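Local structure of endoglucanase (Acetivibrio cellulolyticus, 5NRM) at the interface of chains A and B. The protein is a cellulosomal scaffoldin whose type I cohesin domain, the part present here, binds the dockerin of an enzyme and so recruits it into the multienzyme complex. Residues are numbered along the deposited sequence; one frame, centred on the assembly and turned at random. Chains: chain A, Endoglucanase; chain B, DocCel5: Type I dockerin repeat domain from A. cellulolyticus family 5 endoglucanase WP_010249057 S51I, L52N mutant.

Contact 1 and contact 2 are neighbouring parts of one cohesin-dockerin interface, their C-alpha centres about 13 Å apart. Both draw on dockerin helices 13-23 and 49-59, and both on cohesin strand 73-79. A:Leu79, at the end of that strand, belongs to contact 1, while A:Lys75, A:Val76 and A:Leu77 belong to contact 2, where strand 64-70 joins them. Contact 1 continues into the loop residues A:Tyr81 to A:Met83 and carries a well-aligned polar bond; contact 2 is mainly apolar. Together they dock two dockerin helices on a continuous cohesin surface, which should fix the orientation of the bound domain.

Contact 1: the interface of chains A and B. Residues chain A 79, 81-83; chain B 20, 24, 52.
B:Arg20 meets A:Tyr81 through both its backbone and its ring. The guanidinium NE donates a hydrogen bond to the A:Tyr81 carbonyl O at 2.8 Å, nearly straight (166° at the hydrogen) and directed at a lone pair in the carbonyl plane. NH2 of the same guanidinium adds a weak hydrogen bond to this oxygen, which lies at the guanidinium edge, close to its plane. The phenol ring also meets this group: its CD2 sits 3.7 Å from B:Arg20 CZ, over the centre of one guanidinium face, with the two planes inclined to each other. On the opposite face CD2 of B:Leu24, from the dockerin itself, lies toward the rim, so that the flat guanidinium sits between a cohesin aromatic and a dockerin leucine.

Farther out along the phenol, B:Phe52 presents the CE2-CZ edge of its ring to one face of A:Tyr81. This is an edge-to-face pair with planes 78° apart, and CE2 of B:Phe52 comes to 3.5 Å from CE2 of A:Tyr81. CE1 of the same phenylalanine meets CD2 of A:Leu79 tip to tip at 3.8 Å.

The aliphatic part of the arginine is packed as well. A:Met83 lays its CG against CG of B:Arg20 at 3.5 Å, and its CB approaches CD1 of B:Leu24 at 4.0 Å. B:Arg20 leaves helix 13-23 with CG anti to the backbone N (chi1 -175°) and bends at chi2, which brings NE to the loop carbonyl while CB and CG remain beside A:Leu79 and A:Met83.

The site ties a dockerin arginine to the cohesin loop following strand 73-79 and seats a residue from each of two dockerin helices beside one tyrosine, helping to hold the enzyme-borne dockerin on its scaffoldin.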
# COMPACT_ATOMS: atom_id res chain seq x y z
N LEU A 79 -3.71 -6.81 -0.59
CA LEU A 79 -3.53 -8.10 -1.22
C LEU A 79 -4.86 -8.78 -1.37
O LEU A 79 -5.67 -8.76 -0.42
CB LEU A 79 -2.63 -8.95 -0.26
CG LEU A 79 -2.36 -10.41 -0.73
CD1 LEU A 79 -1.53 -10.46 -2.03
CD2 LEU A 79 -1.73 -11.23 0.35
N TYR A 81 -6.40 -11.66 -0.60
CA TYR A 81 -6.05 -12.79 0.28
C TYR A 81 -6.54 -14.10 -0.34
O TYR A 81 -5.98 -15.14 0.02
CB TYR A 81 -6.70 -12.65 1.66
CG TYR A 81 -5.86 -11.88 2.66
CD1 TYR A 81 -5.21 -10.69 2.31
CD2 TYR A 81 -5.69 -12.34 3.93
CE1 TYR A 81 -4.47 -9.99 3.24
CE2 TYR A 81 -4.97 -11.61 4.87
CZ TYR A 81 -4.35 -10.45 4.52
OH TYR A 81 -3.61 -9.67 5.39
N THR A 82 -7.52 -14.09 -1.25
CA THR A 82 -7.91 -15.33 -1.88
C THR A 82 -6.87 -15.84 -2.90
O THR A 82 -6.94 -17.00 -3.33
CB THR A 82 -9.27 -15.29 -2.60
OG1 THR A 82 -9.19 -14.57 -3.83
CG2 THR A 82 -10.36 -14.69 -1.69
N MET A 83 -6.06 -14.93 -3.40
CA MET A 83 -5.09 -15.21 -4.49
C MET A 83 -5.80 -15.91 -5.65
O MET A 83 -5.25 -16.86 -6.24
CB MET A 83 -3.88 -15.99 -3.97
CG MET A 83 -3.06 -15.25 -2.90
SD MET A 83 -2.11 -13.94 -3.69
CE MET A 83 -1.09 -14.75 -4.83
N ARG B 20 1.53 -15.69 0.79
CA ARG B 20 0.11 -16.11 0.87
C ARG B 20 -0.10 -17.36 0.04
O ARG B 20 -0.71 -18.34 0.50
CB ARG B 20 -0.82 -14.99 0.36
CG ARG B 20 -2.30 -15.28 0.53
CD ARG B 20 -2.74 -15.26 2.00
NE ARG B 20 -4.18 -15.53 2.10
CZ ARG B 20 -4.80 -15.87 3.22
NH1 ARG B 20 -4.16 -15.81 4.37
NH2 ARG B 20 -6.09 -16.17 3.20
N LEU B 24 -1.40 -20.97 1.43
CA LEU B 24 -2.58 -21.51 0.86
C LEU B 24 -2.32 -22.89 0.25
O LEU B 24 -3.24 -23.55 -0.21
CB LEU B 24 -3.19 -20.57 -0.17
CG LEU B 24 -3.73 -19.20 0.31
CD1 LEU B 24 -4.25 -18.50 -0.94
CD2 LEU B 24 -4.76 -19.26 1.41
N PHE B 52 3.42 -14.58 7.85
CA PHE B 52 2.62 -13.70 6.97
C PHE B 52 2.09 -12.49 7.75
O PHE B 52 2.23 -11.35 7.30
CB PHE B 52 1.46 -14.54 6.39
CG PHE B 52 0.47 -13.81 5.56
CD1 PHE B 52 0.73 -13.50 4.24
CD2 PHE B 52 -0.77 -13.46 6.09
CE1 PHE B 52 -0.22 -12.81 3.47
CE2 PHE B 52 -1.70 -12.78 5.32
CZ PHE B 52 -1.45 -12.49 4.00

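Contact 2: the interface of chains A and B. Residues chain A 63-66, 75-77; chain B 16, 56, 59-60.
This is the strand-against-helix part of a type I cohesin-dockerin interface, with A:Leu77 set among B:Phe16, B:Arg56, B:Leu59 and B:Leu60; a largely apolar patch on cohesin strands 64-70 and 73-79 receives the end of dockerin helix 49-59 and thereby helps join the enzyme module to the scaffoldin. A:Leu77 projects into the dockerin surface and has 84 Å² of its own surface hidden by the partner. With CG anti to the backbone N (chi1 178°), its two methyl groups point between residues of both dockerin helices.

Its CD2 branch lies 3.7 Å from CE2 of B:Phe16, on helix 13-23, and also touches CG of B:Arg56. The other branch, CD1, meets CD1 of B:Leu59 at 3.9 Å, the two leucine side chains crossing at about a right angle. Nearer its backbone, CB of A:Leu77 rests against CD2 of B:Leu60 at 3.7 Å. That same B:Leu60 methyl lies over the strand pair, near the carbonyl oxygens of A:Gly65 and A:Lys75, so it packs on backbone as well as side chain.

At the border of the patch, the methylenes of A:Lys75 run over the backbone where the helix ends. CG of A:Lys75, anti to the carbonyl carbon (chi1 -49°), comes to 3.4 Å from the carbonyl O of B:Leu60. Here the long side chain contributes through its aliphatic part.

Toward the start of strand 64-70, B:Arg56 extends from CG to NE. Its NH2 makes a weak hydrogen bond with the carbonyl O of A:Phe64, which lies at the guanidinium edge, but the arginine is poorly ordered and this link should count for little.

A water connects the two backbones near A:Lys75: its oxygen lies 2.8 Å from the carbonyl O of A:Val76 and 2.8 Å from the carbonyl O of B:Leu59.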
# COMPACT_ATOMS: atom_id res chain seq x y z
N ASN A 63 -8.44 -7.38 3.05
CA ASN A 63 -7.37 -7.24 2.05
C ASN A 63 -6.58 -5.99 2.16
O ASN A 63 -5.51 -5.90 1.56
CB ASN A 63 -8.00 -7.23 0.67
CG ASN A 63 -8.56 -8.59 0.24
OD1 ASN A 63 -8.29 -9.63 0.87
ND2 ASN A 63 -9.23 -8.60 -0.88
N PHE A 64 -7.06 -4.99 2.88
CA PHE A 64 -6.50 -3.65 2.80
C PHE A 64 -6.09 -3.09 4.12
O PHE A 64 -6.88 -3.15 5.10
CB PHE A 64 -7.57 -2.75 2.17
CG PHE A 64 -7.15 -1.31 1.94
CD1 PHE A 64 -6.66 -0.87 0.69
CD2 PHE A 64 -7.36 -0.34 2.95
CE1 PHE A 64 -6.32 0.45 0.49
CE2 PHE A 64 -6.99 0.99 2.72
CZ PHE A 64 -6.48 1.35 1.51
N GLY A 65 -4.97 -2.42 4.16
CA GLY A 65 -4.58 -1.70 5.34
C GLY A 65 -3.85 -0.40 5.03
O GLY A 65 -3.10 -0.30 4.06
N ILE A 66 -3.98 0.57 5.96
CA ILE A 66 -3.23 1.80 5.94
C ILE A 66 -2.81 2.12 7.36
O ILE A 66 -3.64 2.02 8.30
CB ILE A 66 -4.04 2.93 5.23
CG1 ILE A 66 -3.15 4.15 4.97
CG2 ILE A 66 -5.33 3.23 5.98
CD1 ILE A 66 -3.72 5.11 3.94
N LYS A 75 1.84 4.18 5.37
CA LYS A 75 2.15 2.95 4.63
C LYS A 75 0.82 2.36 4.20
O LYS A 75 -0.12 2.29 5.03
CB LYS A 75 2.91 1.97 5.54
CG LYS A 75 4.11 2.56 6.26
CD LYS A 75 5.21 3.04 5.35
CE LYS A 75 5.77 1.94 4.48
NZ LYS A 75 7.14 2.14 3.94
N VAL A 76 0.74 1.92 2.94
CA VAL A 76 -0.48 1.45 2.35
C VAL A 76 -0.22 0.03 1.87
O VAL A 76 0.84 -0.22 1.27
CB VAL A 76 -0.97 2.31 1.23
CG1 VAL A 76 -2.32 1.83 0.71
CG2 VAL A 76 -1.15 3.76 1.74
N LEU A 77 -1.15 -0.92 2.07
CA LEU A 77 -0.95 -2.29 1.67
C LEU A 77 -2.28 -2.87 1.17
O LEU A 77 -3.32 -2.73 1.86
CB LEU A 77 -0.49 -3.12 2.89
CG LEU A 77 -0.27 -4.62 2.63
CD1 LEU A 77 0.88 -4.86 1.71
CD2 LEU A 77 0.08 -5.26 3.96
N PHE B 16 4.81 -10.60 -0.08
CA PHE B 16 3.65 -10.93 0.75
C PHE B 16 2.67 -11.86 0.05
O PHE B 16 2.17 -12.79 0.64
CB PHE B 16 2.99 -9.60 1.06
CG PHE B 16 1.88 -9.56 2.10
CD1 PHE B 16 2.05 -10.10 3.34
CD2 PHE B 16 0.74 -8.88 1.84
CE1 PHE B 16 1.06 -9.97 4.29
CE2 PHE B 16 -0.29 -8.76 2.80
CZ PHE B 16 -0.11 -9.33 4.03
N ARG B 56 3.08 -8.48 7.14
CA ARG B 56 2.06 -7.42 7.01
C ARG B 56 2.43 -6.26 7.95
O ARG B 56 2.41 -5.11 7.53
CB ARG B 56 0.61 -7.92 7.31
CG ARG B 56 -0.47 -6.79 7.27
CD ARG B 56 -1.92 -7.37 7.32
NE ARG B 56 -3.03 -6.35 7.41
CZ ARG B 56 -3.82 -5.96 6.37
NH1 ARG B 56 -3.68 -6.49 5.10
NH2 ARG B 56 -4.72 -5.05 6.56
N LEU B 59 5.32 -4.31 6.36
CA LEU B 59 4.94 -3.53 5.19
C LEU B 59 4.07 -2.35 5.60
O LEU B 59 4.08 -1.34 4.86
CB LEU B 59 4.18 -4.43 4.21
CG LEU B 59 5.12 -5.44 3.54
CD1 LEU B 59 4.30 -6.44 2.69
CD2 LEU B 59 6.20 -4.77 2.68
N LEU B 60 3.37 -2.46 6.71
CA LEU B 60 2.61 -1.34 7.26
C LEU B 60 3.42 -0.36 8.15
O LEU B 60 2.86 0.54 8.73
CB LEU B 60 1.33 -1.79 7.99
CG LEU B 60 0.25 -2.34 7.05
CD1 LEU B 60 -0.85 -3.07 7.82
CD2 LEU B 60 -0.25 -1.27 6.13
O HOH W 1 3.38 -0.27 2.40